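Local atomic coordinates of aminotransferase AspB (Helicobacter pylori 26695, PDB entry 3EZS), a protein that probably acts as a pyridoxal 5'-phosphate-dependent transaminase, moving amino groups between amino acids and 2-oxo acids. Residues Glu10-Leu15 and Ile333-Leu338; Lys17-Lys22 and Thr325-Glu330; Arg24-Gly29 and Pro359-Pro364; Tyr113-Tyr118 and Gly341-Gly346. All coordinates share one frame; numbering follows the deposited sequence. Where two conformers were deposited one is given.

Contact 1. Residues Glu10-Leu15 and Ile333-Leu338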
loop_
_atom_site.group_PDB
_atom_site.type_symbol
_atom_site.label_atom_id
_atom_site.label_comp_id
_atom_site.label_asym_id
_atom_site.label_seq_id
_atom_site.Cartn_x
_atom_site.Cartn_y
_atom_site.Cartn_z
ATOM N N GLU A 10 13.069 -14.656 11.801
ATOM C CA GLU A 10 14.175 -14.143 12.644
ATOM C C GLU A 10 14.398 -15.041 13.850
ATOM O O GLU A 10 15.542 -15.272 14.276
ATOM C CB GLU A 10 13.895 -12.726 13.144
ATOM C CG GLU A 10 13.734 -11.686 12.049
ATOM C CD GLU A 10 13.477 -10.275 12.601
ATOM O OE1 GLU A 10 13.006 -10.154 13.752
ATOM O OE2 GLU A 10 13.731 -9.292 11.864
ATOM N N ARG A 11 13.305 -15.534 14.422
ATOM C CA ARG A 11 13.406 -16.441 15.550
ATOM C C ARG A 11 14.087 -17.752 15.099
ATOM O O ARG A 11 14.872 -18.339 15.845
ATOM C CB ARG A 11 12.024 -16.694 16.175
ATOM C CG ARG A 11 11.352 -15.418 16.712
ATOM C CD ARG A 11 10.067 -15.677 17.501
ATOM N NE ARG A 11 10.321 -16.348 18.771
ATOM C CZ ARG A 11 9.379 -16.807 19.605
ATOM N NH1 ARG A 11 8.080 -16.685 19.321
ATOM N NH2 ARG A 11 9.739 -17.409 20.736
ATOM N N LEU A 12 13.792 -18.179 13.871
ATOM C CA LEU A 12 14.353 -19.392 13.288
ATOM C C LEU A 12 15.836 -19.195 12.968
ATOM O O LEU A 12 16.678 -20.048 13.279
ATOM C CB LEU A 12 13.568 -19.758 12.021
ATOM C CG LEU A 12 13.989 -21.034 11.275
ATOM C CD1 LEU A 12 13.989 -22.235 12.195
ATOM C CD2 LEU A 12 13.090 -21.282 10.042
ATOM N N ARG A 13 16.155 -18.067 12.347
ATOM C CA ARG A 13 17.549 -17.722 12.065
ATOM C C ARG A 13 18.347 -17.742 13.362
ATOM O O ARG A 13 19.447 -18.309 13.399
ATOM C CB ARG A 13 17.635 -16.345 11.397
ATOM C CG ARG A 13 19.035 -15.924 10.906
ATOM C CD ARG A 13 18.922 -14.673 10.008
ATOM N NE ARG A 13 18.296 -13.551 10.729
ATOM C CZ ARG A 13 17.812 -12.435 10.174
ATOM N NH1 ARG A 13 17.851 -12.243 8.855
ATOM N NH2 ARG A 13 17.259 -11.504 10.954
ATOM N N ALA A 14 17.789 -17.167 14.428
ATOM C CA ALA A 14 18.458 -17.129 15.741
ATOM C C ALA A 14 18.668 -18.516 16.318
ATOM O O ALA A 14 19.725 -18.799 16.873
ATOM C CB ALA A 14 17.671 -16.276 16.740
ATOM N N LEU A 15 17.652 -19.372 16.199
ATOM C CA LEU A 15 17.729 -20.750 16.691
ATOM C C LEU A 15 18.848 -21.578 16.015
ATOM O O LEU A 15 19.532 -22.361 16.666
ATOM C CB LEU A 15 16.392 -21.451 16.449
ATOM C CG LEU A 15 16.272 -22.902 16.926
ATOM C CD1 LEU A 15 16.277 -23.036 18.478
ATOM C CD2 LEU A 15 15.060 -23.537 16.329
ATOM N N ILE A 333 15.499 -27.572 6.841
ATOM C CA ILE A 333 14.962 -26.481 7.659
ATOM C C ILE A 333 13.462 -26.657 7.863
ATOM O O ILE A 333 12.713 -26.819 6.897
ATOM C CB ILE A 333 15.191 -25.096 6.978
ATOM C CG1 ILE A 333 16.690 -24.798 6.835
ATOM C CG2 ILE A 333 14.462 -23.975 7.741
ATOM C CD1 ILE A 333 17.033 -23.630 5.860
ATOM N N THR A 334 13.043 -26.647 9.129
ATOM C CA THR A 334 11.632 -26.721 9.517
ATOM C C THR A 334 11.354 -25.554 10.468
ATOM O O THR A 334 12.281 -24.987 11.045
ATOM C CB THR A 334 11.290 -28.085 10.166
ATOM O OG1 THR A 334 11.942 -28.205 11.442
ATOM C CG2 THR A 334 11.721 -29.263 9.238
ATOM N N LEU A 335 10.083 -25.192 10.624
ATOM C CA LEU A 335 9.671 -24.066 11.461
ATOM C C LEU A 335 8.993 -24.535 12.757
ATOM O O LEU A 335 7.900 -25.115 12.710
ATOM C CB LEU A 335 8.689 -23.164 10.687
ATOM C CG LEU A 335 8.121 -21.914 11.386
ATOM C CD1 LEU A 335 9.252 -20.900 11.756
ATOM C CD2 LEU A 335 7.037 -21.229 10.536
ATOM N N PRO A 336 9.637 -24.306 13.913
ATOM C CA PRO A 336 8.964 -24.601 15.171
ATOM C C PRO A 336 7.680 -23.766 15.269
ATOM O O PRO A 336 7.729 -22.535 15.066
ATOM C CB PRO A 336 9.977 -24.144 16.224
ATOM C CG PRO A 336 11.259 -24.163 15.571
ATOM C CD PRO A 336 10.999 -23.796 14.146
ATOM N N ALA A 337 6.553 -24.423 15.566
ATOM C CA ALA A 337 5.254 -23.740 15.635
ATOM C C ALA A 337 5.148 -22.758 16.796
ATOM O O ALA A 337 4.248 -21.902 16.805
ATOM C CB ALA A 337 4.095 -24.744 15.655
ATOM N N LEU A 338 6.064 -22.866 17.760
ATOM C CA LEU A 338 6.114 -21.953 18.889
ATOM C C LEU A 338 6.226 -20.516 18.386
ATOM O O LEU A 338 5.579 -19.596 18.922
ATOM C CB LEU A 338 7.303 -22.299 19.781
ATOM C CG LEU A 338 7.443 -21.636 21.153
ATOM C CD1 LEU A 338 6.446 -22.255 22.186
ATOM C CD2 LEU A 338 8.910 -21.772 21.621
#
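The guanidinium of R11, the one flat side-chain group at this contact, has L338 O approaching it obliquely, with NH1 3.9 Å from that oxygen and no hydrogen bond between them. The ring of P336, puckered and not truly flat, is touched at two neighbouring carbons by two leucines. The contact lies in the small domain of a fold type I aminotransferase, where N-terminal helix 8-16 packs on the chain around edge strand 335-336 of a three-stranded antiparallel sheet. L12 carries most of it. Its CG is anti to the backbone N (chi1 -179°), and the two methyls beyond it divide the work. CD2 meets I333 CG2 at 3.8 Å and, more loosely, L335 CD1 at 4.2 Å. The L12 side chain crosses P336 at about a right angle, with CD1 3.9 Å from P336 CD. One helical turn further on, L15 adds a second apolar touch to the same proline. The contact is largely apolar, with no hydrogen bond across it, and backbone bonds of 333-338 go elsewhere: L335 pairs with R351 and A337 with Y349, both of strand 349-353. T334 points its CB away from helix 8-16, and its side chain touches A323 and L326 of helix 319-330. Its carbonyl is left facing the leucine, with T334 O only 3.4 Å from L12 CD1.

Contact 2. Residues Lys17-Lys22 and Thr325-Glu330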
loop_
_atom_site.group_PDB
_atom_site.type_symbol
_atom_site.label_atom_id
_atom_site.label_comp_id
_atom_site.label_asym_id
_atom_site.label_seq_id
_atom_site.Cartn_x
_atom_site.Cartn_y
_atom_site.Cartn_z
ATOM N N LYS A 17 21.530 -20.304 14.174
ATOM C CA LYS A 17 22.762 -19.512 13.992
ATOM C C LYS A 17 24.055 -20.216 14.421
ATOM O O LYS A 17 25.064 -20.123 13.742
ATOM C CB LYS A 17 22.612 -18.170 14.726
ATOM C CG LYS A 17 23.697 -17.144 14.444
ATOM C CD LYS A 17 23.327 -15.771 15.039
ATOM N N GLU A 18 24.016 -20.950 15.524
ATOM C CA GLU A 18 25.201 -21.649 16.000
ATOM C C GLU A 18 25.426 -23.027 15.352
ATOM O O GLU A 18 26.351 -23.742 15.761
ATOM C CB GLU A 18 25.130 -21.796 17.526
ATOM C CG GLU A 18 25.033 -20.457 18.258
ATOM C CD GLU A 18 24.967 -20.594 19.779
ATOM O OE1 GLU A 18 25.039 -21.739 20.290
ATOM O OE2 GLU A 18 24.849 -19.543 20.453
ATOM N N ILE A 19 24.609 -23.398 14.352
ATOM C CA ILE A 19 24.713 -24.712 13.711
ATOM C C ILE A 19 25.235 -24.673 12.266
ATOM O O ILE A 19 24.811 -23.844 11.455
ATOM C CB ILE A 19 23.351 -25.443 13.700
ATOM C CG1 ILE A 19 22.782 -25.576 15.113
ATOM C CG2 ILE A 19 23.497 -26.831 13.079
ATOM C CD1 ILE A 19 21.376 -26.191 15.149
ATOM N N THR A 20 26.156 -25.595 11.972
ATOM C CA THR A 20 26.717 -25.796 10.646
ATOM C C THR A 20 26.184 -27.167 10.187
ATOM O O THR A 20 26.538 -28.181 10.766
ATOM C CB THR A 20 28.258 -25.796 10.696
ATOM O OG1 THR A 20 28.724 -24.517 11.174
ATOM C CG2 THR A 20 28.840 -26.084 9.320
ATOM N N PRO A 21 25.299 -27.206 9.176
ATOM C CA PRO A 21 24.731 -28.495 8.753
ATOM C C PRO A 21 25.759 -29.469 8.209
ATOM O O PRO A 21 26.645 -29.065 7.454
ATOM C CB PRO A 21 23.778 -28.109 7.624
ATOM C CG PRO A 21 23.509 -26.702 7.832
ATOM C CD PRO A 21 24.755 -26.107 8.377
ATOM N N LYS A 22 25.636 -30.735 8.591
ATOM C CA LYS A 22 26.558 -31.768 8.123
ATOM C C LYS A 22 26.174 -32.226 6.706
ATOM O O LYS A 22 26.998 -32.806 6.016
ATOM C CB LYS A 22 26.561 -32.958 9.072
ATOM C CG LYS A 22 27.049 -32.652 10.465
ATOM C CD LYS A 22 26.993 -33.892 11.333
ATOM C CE LYS A 22 27.451 -33.597 12.748
ATOM N NZ LYS A 22 27.444 -34.827 13.592
ATOM N N THR A 325 18.087 -30.383 15.599
ATOM C CA THR A 325 18.600 -31.707 15.259
ATOM C C THR A 325 18.525 -31.986 13.759
ATOM O O THR A 325 19.508 -32.449 13.161
ATOM C CB THR A 325 17.831 -32.838 16.008
ATOM O OG1 THR A 325 17.939 -32.617 17.413
ATOM C CG2 THR A 325 18.428 -34.225 15.687
ATOM N N LEU A 326 17.374 -31.702 13.151
ATOM C CA LEU A 326 17.200 -31.969 11.732
ATOM C C LEU A 326 18.142 -31.108 10.866
ATOM O O LEU A 326 18.710 -31.587 9.892
ATOM C CB LEU A 326 15.729 -31.759 11.348
ATOM C CG LEU A 326 15.270 -32.231 9.972
ATOM C CD1 LEU A 326 15.342 -33.733 9.834
ATOM C CD2 LEU A 326 13.858 -31.747 9.731
ATOM N N TYR A 327 18.299 -29.845 11.231
ATOM C CA TYR A 327 19.159 -28.951 10.479
ATOM C C TYR A 327 20.635 -29.325 10.630
ATOM O O TYR A 327 21.389 -29.342 9.653
ATOM C CB TYR A 327 18.932 -27.523 10.931
ATOM C CG TYR A 327 19.702 -26.509 10.141
ATOM C CD1 TYR A 327 19.407 -26.287 8.796
ATOM C CD2 TYR A 327 20.684 -25.725 10.739
ATOM C CE1 TYR A 327 20.102 -25.339 8.055
ATOM C CE2 TYR A 327 21.383 -24.773 10.006
ATOM C CZ TYR A 327 21.079 -24.579 8.668
ATOM O OH TYR A 327 21.756 -23.635 7.939
ATOM N N GLN A 328 21.041 -29.595 11.861
ATOM C CA GLN A 328 22.399 -30.005 12.175
ATOM C C GLN A 328 22.821 -31.246 11.398
ATOM O O GLN A 328 23.878 -31.271 10.789
ATOM C CB GLN A 328 22.451 -30.302 13.679
ATOM C CG GLN A 328 23.680 -30.975 14.242
ATOM C CD GLN A 328 24.896 -30.109 14.212
ATOM O OE1 GLN A 328 25.363 -29.665 15.262
ATOM N NE2 GLN A 328 25.416 -29.833 13.010
ATOM N N ASN A 329 21.979 -32.267 11.431
ATOM C CA ASN A 329 22.262 -33.543 10.808
ATOM C C ASN A 329 21.897 -33.716 9.329
ATOM O O ASN A 329 22.590 -34.439 8.607
ATOM C CB ASN A 329 21.543 -34.639 11.584
ATOM C CG ASN A 329 22.070 -34.804 12.993
ATOM O OD1 ASN A 329 23.262 -34.933 13.208
ATOM N ND2 ASN A 329 21.168 -34.853 13.948
ATOM N N GLU A 330 20.804 -33.094 8.897
ATOM C CA GLU A 330 20.328 -33.268 7.533
ATOM C C GLU A 330 20.286 -32.028 6.666
ATOM O O GLU A 330 20.066 -32.146 5.462
ATOM C CB GLU A 330 18.915 -33.865 7.572
ATOM C CG GLU A 330 18.796 -35.149 8.369
ATOM C CD GLU A 330 19.668 -36.266 7.824
ATOM O OE1 GLU A 330 19.984 -36.261 6.620
ATOM O OE2 GLU A 330 20.042 -37.152 8.615
HETATM O O HOH W 1 23.397 -21.907 10.180
#
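The extended, irregular chain of I19 to K22 runs past the last turns of helix 319-330, approaching most closely where the CA atoms of P21 and Q328 are 4.4 Å apart. The contact lies at the surface of the small domain of a fold type I aminotransferase, where the chain after helix 8-16 meets helix 319-330. One backbone bond joins the two segments: K22 N donates to Q328 O at 2.9 Å, with 162° at the hydrogen and the donor 24° from the carbonyl plane. The CA of P21 makes an additional C-H...O contact with the same oxygen, so consecutive residues of the arm both close on one helix carbonyl. The side chains pack around this point. P21 CG sits over one face of the Y327 ring, displaced toward the rim, 3.7 Å from the centroid in a CH-pi contact; CZ is the nearest ring atom, at 3.3 Å. I19 CG2 presses against the helix itself, 3.5 Å from Q328 CA, and also touches Y327 CD2. Q328 bends at chi2 (69°), which turns its CD back toward I19, where CG2 lies against the amide. In the plane of the Y327 ring, at its hydroxyl edge, a water donates to I19 O at 2.7 Å and also bonds to Y327 OH at 3.3 Å.

Contact 3. Residues Arg24-Gly29 and Pro359-Pro364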
loop_
_atom_site.group_PDB
_atom_site.type_symbol
_atom_site.label_atom_id
_atom_site.label_comp_id
_atom_site.label_asym_id
_atom_site.label_seq_id
_atom_site.Cartn_x
_atom_site.Cartn_y
_atom_site.Cartn_z
ATOM N N ARG A 24 23.406 -31.114 3.092
ATOM C CA ARG A 24 22.548 -30.145 2.388
ATOM C C ARG A 24 21.137 -30.756 2.290
ATOM O O ARG A 24 21.004 -31.905 1.876
ATOM C CB ARG A 24 23.124 -29.895 0.990
ATOM C CG ARG A 24 22.280 -29.145 0.001
ATOM C CD ARG A 24 22.054 -27.708 0.347
ATOM N NE ARG A 24 23.262 -26.889 0.272
ATOM C CZ ARG A 24 23.265 -25.563 0.420
ATOM N NH1 ARG A 24 22.136 -24.887 0.618
ATOM N NH2 ARG A 24 24.402 -24.890 0.352
ATOM N N GLY A 25 20.108 -29.997 2.664
ATOM C CA GLY A 25 18.720 -30.438 2.587
ATOM C C GLY A 25 17.762 -29.309 2.245
ATOM O O GLY A 25 18.167 -28.155 2.184
ATOM N N LEU A 26 16.485 -29.645 2.034
ATOM C CA LEU A 26 15.455 -28.664 1.639
ATOM C C LEU A 26 14.986 -27.702 2.709
ATOM O O LEU A 26 14.908 -28.036 3.881
ATOM C CB LEU A 26 14.190 -29.348 1.120
ATOM C CG LEU A 26 14.150 -30.003 -0.262
ATOM C CD1 LEU A 26 12.711 -30.357 -0.544
ATOM C CD2 LEU A 26 14.685 -29.079 -1.345
ATOM N N ASP A 27 14.617 -26.512 2.265
ATOM C CA ASP A 27 14.091 -25.499 3.135
ATOM C C ASP A 27 12.592 -25.647 3.148
ATOM O O ASP A 27 11.942 -25.271 2.181
ATOM C CB ASP A 27 14.486 -24.123 2.620
ATOM C CG ASP A 27 14.011 -22.995 3.525
ATOM O OD1 ASP A 27 13.159 -23.217 4.416
ATOM O OD2 ASP A 27 14.508 -21.875 3.323
ATOM N N LEU A 28 12.051 -26.230 4.220
ATOM C CA LEU A 28 10.610 -26.414 4.362
ATOM C C LEU A 28 10.034 -25.433 5.400
ATOM O O LEU A 28 8.936 -25.653 5.931
ATOM C CB LEU A 28 10.277 -27.866 4.730
ATOM C CG LEU A 28 10.702 -28.971 3.746
ATOM C CD1 LEU A 28 10.490 -30.344 4.363
ATOM C CD2 LEU A 28 10.007 -28.882 2.395
ATOM N N GLY A 29 10.763 -24.346 5.669
ATOM C CA GLY A 29 10.340 -23.321 6.627
ATOM C C GLY A 29 9.386 -22.320 6.007
ATOM O O GLY A 29 8.228 -22.293 6.360
ATOM N N PRO A 359 8.179 -34.762 -6.576
ATOM C CA PRO A 359 9.315 -35.678 -6.492
ATOM C C PRO A 359 10.469 -35.210 -5.593
ATOM O O PRO A 359 11.193 -36.048 -5.053
ATOM C CB PRO A 359 9.779 -35.793 -7.952
ATOM C CG PRO A 359 8.607 -35.350 -8.774
ATOM C CD PRO A 359 7.960 -34.297 -7.956
ATOM N N LEU A 360 10.630 -33.894 -5.427
ATOM C CA LEU A 360 11.703 -33.340 -4.602
ATOM C C LEU A 360 11.473 -33.559 -3.106
ATOM O O LEU A 360 12.423 -33.500 -2.327
ATOM C CB LEU A 360 11.909 -31.846 -4.899
ATOM C CG LEU A 360 12.192 -31.477 -6.365
ATOM C CD1 LEU A 360 12.085 -29.960 -6.638
ATOM C CD2 LEU A 360 13.561 -32.031 -6.779
ATOM N N LEU A 361 10.227 -33.845 -2.719
ATOM C CA LEU A 361 9.839 -34.031 -1.326
ATOM C C LEU A 361 9.990 -35.450 -0.776
ATOM O O LEU A 361 10.032 -35.627 0.431
ATOM C CB LEU A 361 8.356 -33.623 -1.150
ATOM C CG LEU A 361 7.930 -32.193 -1.489
ATOM C CD1 LEU A 361 6.414 -31.990 -1.224
ATOM C CD2 LEU A 361 8.753 -31.173 -0.695
ATOM N N GLU A 362 10.046 -36.449 -1.649
ATOM C CA GLU A 362 10.047 -37.856 -1.221
ATOM C C GLU A 362 11.152 -38.172 -0.232
ATOM O O GLU A 362 10.879 -38.684 0.855
ATOM C CB GLU A 362 10.144 -38.812 -2.412
ATOM C CG GLU A 362 9.025 -38.676 -3.447
ATOM C CD GLU A 362 9.270 -39.530 -4.682
ATOM O OE1 GLU A 362 9.932 -40.595 -4.549
ATOM O OE2 GLU A 362 8.793 -39.143 -5.777
ATOM N N LYS A 363 12.387 -37.846 -0.602
ATOM C CA LYS A 363 13.520 -38.115 0.257
ATOM C C LYS A 363 13.475 -37.329 1.566
ATOM O O LYS A 363 13.479 -37.940 2.632
ATOM C CB LYS A 363 14.853 -37.883 -0.497
ATOM C CG LYS A 363 16.109 -38.284 0.267
ATOM C CD LYS A 363 16.158 -39.794 0.493
ATOM C CE LYS A 363 17.413 -40.213 1.220
ATOM N NZ LYS A 363 17.416 -41.687 1.435
ATOM N N PRO A 364 13.453 -35.984 1.510
ATOM C CA PRO A 364 13.430 -35.240 2.778
ATOM C C PRO A 364 12.297 -35.587 3.744
ATOM O O PRO A 364 12.519 -35.583 4.956
ATOM C CB PRO A 364 13.293 -33.785 2.337
ATOM C CG PRO A 364 12.930 -33.823 0.922
ATOM C CD PRO A 364 13.496 -35.061 0.366
#
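This is a small, largely buried apolar contact in which the chain after the N-terminal helix lies against the first turns of C-terminal helix 358-372 in the small domain. L26 is its centre. Its CD1 reaches between three helix residues, 3.8 Å from P364 CG, 4.0 Å from L361 CD2 and 3.6 Å from L360 O. L361 CD2 in turn touches L28 CD2, also at 4.0 Å, so one leucine methyl of the helix bridges two alternate residues of the loop. D27, between them, is directed elsewhere: its OD1 accepts from G29 N at 2.9 Å, nearly along the C-O axis, forming an Asx turn over D27 to G29. The backbone of L26 and L28 is occupied by I333, and L28 pairs with A353 as well. L361 also packs on N292 and L295 of helix 280-299. The helix is kinked where the N atoms of K363 and P364 make no bond to the preceding turn; P364, as a proline, has no N-H for L360 O, and the methyl of L26 lies against that carbonyl. With no hydrogen bond between the two segments, their cohesion probably comes from van der Waals contact and the burial of hydrocarbon, while polar bonds to other parts of the domain hold the loop in place.

Contact 4. Residues Tyr113-Tyr118 and Gly341-Gly346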
loop_
_atom_site.group_PDB
_atom_site.type_symbol
_atom_site.label_atom_id
_atom_site.label_comp_id
_atom_site.label_asym_id
_atom_site.label_seq_id
_atom_site.Cartn_x
_atom_site.Cartn_y
_atom_site.Cartn_z
ATOM N N TYR A 113 -8.827 -13.895 17.387
ATOM C CA TYR A 113 -8.207 -14.649 16.290
ATOM C C TYR A 113 -7.599 -15.936 16.843
ATOM O O TYR A 113 -7.343 -16.027 18.045
ATOM C CB TYR A 113 -7.195 -13.805 15.489
ATOM C CG TYR A 113 -6.155 -13.050 16.297
ATOM C CD1 TYR A 113 -6.430 -11.786 16.805
ATOM C CD2 TYR A 113 -4.882 -13.571 16.505
ATOM C CE1 TYR A 113 -5.477 -11.082 17.526
ATOM C CE2 TYR A 113 -3.925 -12.872 17.226
ATOM C CZ TYR A 113 -4.229 -11.631 17.737
ATOM O OH TYR A 113 -3.286 -10.925 18.456
ATOM N N PRO A 114 -7.356 -16.940 15.974
ATOM C CA PRO A 114 -6.821 -18.194 16.520
ATOM C C PRO A 114 -5.352 -18.122 16.965
ATOM O O PRO A 114 -4.656 -17.130 16.703
ATOM C CB PRO A 114 -6.999 -19.203 15.370
ATOM C CG PRO A 114 -7.781 -18.487 14.303
ATOM C CD PRO A 114 -7.544 -17.028 14.512
ATOM N N ASN A 115 -4.921 -19.171 17.662
ATOM C CA ASN A 115 -3.548 -19.311 18.154
ATOM C C ASN A 115 -3.164 -20.788 17.921
ATOM O O ASN A 115 -3.769 -21.683 18.500
ATOM C CB ASN A 115 -3.493 -18.880 19.630
ATOM C CG ASN A 115 -2.106 -18.982 20.245
ATOM O OD1 ASN A 115 -1.088 -19.013 19.544
ATOM N ND2 ASN A 115 -2.061 -19.016 21.589
ATOM N N PRO A 116 -2.152 -21.055 17.089
ATOM C CA PRO A 116 -1.231 -20.167 16.372
ATOM C C PRO A 116 -1.852 -19.400 15.212
ATOM O O PRO A 116 -2.984 -19.703 14.799
ATOM C CB PRO A 116 -0.094 -21.102 15.924
ATOM C CG PRO A 116 -0.664 -22.475 15.949
ATOM C CD PRO A 116 -1.909 -22.476 16.794
ATOM N N PHE A 117 -1.113 -18.404 14.714
ATOM C CA PHE A 117 -1.601 -17.506 13.687
ATOM C C PHE A 117 -0.531 -16.826 12.831
ATOM O O PHE A 117 0.613 -16.710 13.229
ATOM C CB PHE A 117 -2.408 -16.389 14.364
ATOM C CG PHE A 117 -1.631 -15.645 15.443
ATOM C CD1 PHE A 117 -1.620 -16.100 16.752
ATOM C CD2 PHE A 117 -0.903 -14.494 15.139
ATOM C CE1 PHE A 117 -0.898 -15.434 17.738
ATOM C CE2 PHE A 117 -0.191 -13.822 16.121
ATOM C CZ PHE A 117 -0.184 -14.292 17.419
ATOM N N TYR A 118 -0.959 -16.391 11.646
ATOM C CA TYR A 118 -0.188 -15.547 10.734
ATOM C C TYR A 118 -0.085 -14.249 11.504
ATOM O O TYR A 118 -1.100 -13.643 11.835
ATOM C CB TYR A 118 -0.987 -15.392 9.446
ATOM C CG TYR A 118 -0.462 -14.445 8.370
ATOM C CD1 TYR A 118 0.882 -14.392 8.030
ATOM C CD2 TYR A 118 -1.353 -13.672 7.624
ATOM C CE1 TYR A 118 1.337 -13.531 7.012
ATOM C CE2 TYR A 118 -0.914 -12.829 6.601
ATOM C CZ TYR A 118 0.428 -12.756 6.305
ATOM O OH TYR A 118 0.826 -11.916 5.295
ATOM N N GLY A 341 2.893 -18.742 17.535
ATOM C CA GLY A 341 1.873 -18.627 18.555
ATOM C C GLY A 341 2.287 -17.880 19.789
ATOM O O GLY A 341 3.379 -17.346 19.867
ATOM N N ARG A 342 1.365 -17.843 20.739
ATOM C CA ARG A 342 1.550 -17.230 22.054
ATOM C C ARG A 342 1.156 -18.257 23.117
ATOM O O ARG A 342 0.521 -19.272 22.804
ATOM C CB ARG A 342 0.674 -15.977 22.181
ATOM C CG ARG A 342 0.986 -14.840 21.198
ATOM C CD ARG A 342 2.331 -14.217 21.496
ATOM N NE ARG A 342 2.765 -13.215 20.513
ATOM C CZ ARG A 342 3.288 -13.488 19.308
ATOM N NH1 ARG A 342 3.448 -14.731 18.880
ATOM N NH2 ARG A 342 3.655 -12.500 18.508
ATOM N N ASN A 343 1.542 -17.973 24.360
ATOM C CA ASN A 343 1.258 -18.804 25.529
ATOM C C ASN A 343 1.709 -20.230 25.361
ATOM O O ASN A 343 1.034 -21.135 25.824
ATOM C CB ASN A 343 -0.234 -18.766 25.904
ATOM C CG ASN A 343 -0.775 -17.354 25.997
ATOM O OD1 ASN A 343 -1.710 -16.986 25.280
ATOM N ND2 ASN A 343 -0.154 -16.545 26.822
ATOM N N ARG A 344 2.854 -20.408 24.700
ATOM C CA ARG A 344 3.487 -21.713 24.451
ATOM C C ARG A 344 2.711 -22.675 23.513
ATOM O O ARG A 344 3.063 -23.848 23.387
ATOM C CB ARG A 344 3.892 -22.407 25.766
ATOM C CG ARG A 344 4.972 -21.664 26.589
ATOM N N ILE A 345 1.684 -22.184 22.830
ATOM C CA ILE A 345 0.962 -23.018 21.871
ATOM C C ILE A 345 1.932 -23.249 20.704
ATOM O O ILE A 345 2.627 -22.317 20.275
ATOM C CB ILE A 345 -0.340 -22.330 21.379
ATOM C CG1 ILE A 345 -1.291 -22.073 22.555
ATOM C CG2 ILE A 345 -1.017 -23.147 20.302
ATOM C CD1 ILE A 345 -1.669 -23.329 23.387
ATOM N N GLY A 346 2.006 -24.488 20.231
ATOM C CA GLY A 346 2.901 -24.858 19.118
ATOM C C GLY A 346 4.207 -25.511 19.540
ATOM O O GLY A 346 4.950 -26.009 18.691
HETATM O O HOH W 2 -3.654 -19.054 24.017
#
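Where strand 110-115 leaves the large-domain sheet, a cis peptide joins N115 to P116, and the chain here lies against a type I' beta turn, R342 to I345, in the loop between small-domain strands 335-336 and 349-353. The carboxamide of N115 bonds both the N-H and the C=O of R342: R342 N donates to OD1 at 3.0 Å, and ND2 donates to R342 O at 2.9 Å, almost straight at 174°. That carbonyl also accepts I345 N, which closes the turn, and the two donors reach it from opposite faces of its plane. A water links ND2 to N343 OD1. G341 CA comes within 3.1 Å of N115 OD1, and I345 CG2 lies 3.7 Å from P116 CD. Y113 CE2 stands over the centre of one face of the F117 ring and R342 CG is at its edge, while F117 CZ sits 3.9 Å above a face of the R342 guanidinium. The arginine's charge is met by a salt bridge to E122, with Q119 and G341 O bonding NH1. An Asn-Pro cis peptide at the end of a sheet strand, here at the junction of the large and small domains, is familiar from class I aminotransferases.

How the contacts relate
Contacts 1, 2 and 3 all tie the N-terminal chain to the small domain, whereas contact 4 joins that domain to the large-domain sheet. Contact 2 is on the surface and mixes a backbone bond, a CH-pi contact and water; contact 3, the most buried, has no hydrogen bond across it and is mainly apolar, as is contact 1, which is partly buried. Contact 4, also partly buried, relies on an asparagine amide, with an arginine lying against a phenylalanine. I333 links the first three, its CG1 packing on Y327 of contact 2. At the other end of 333-338, A337 and L338 touch 341-346, which leads from contact 1 into contact 4.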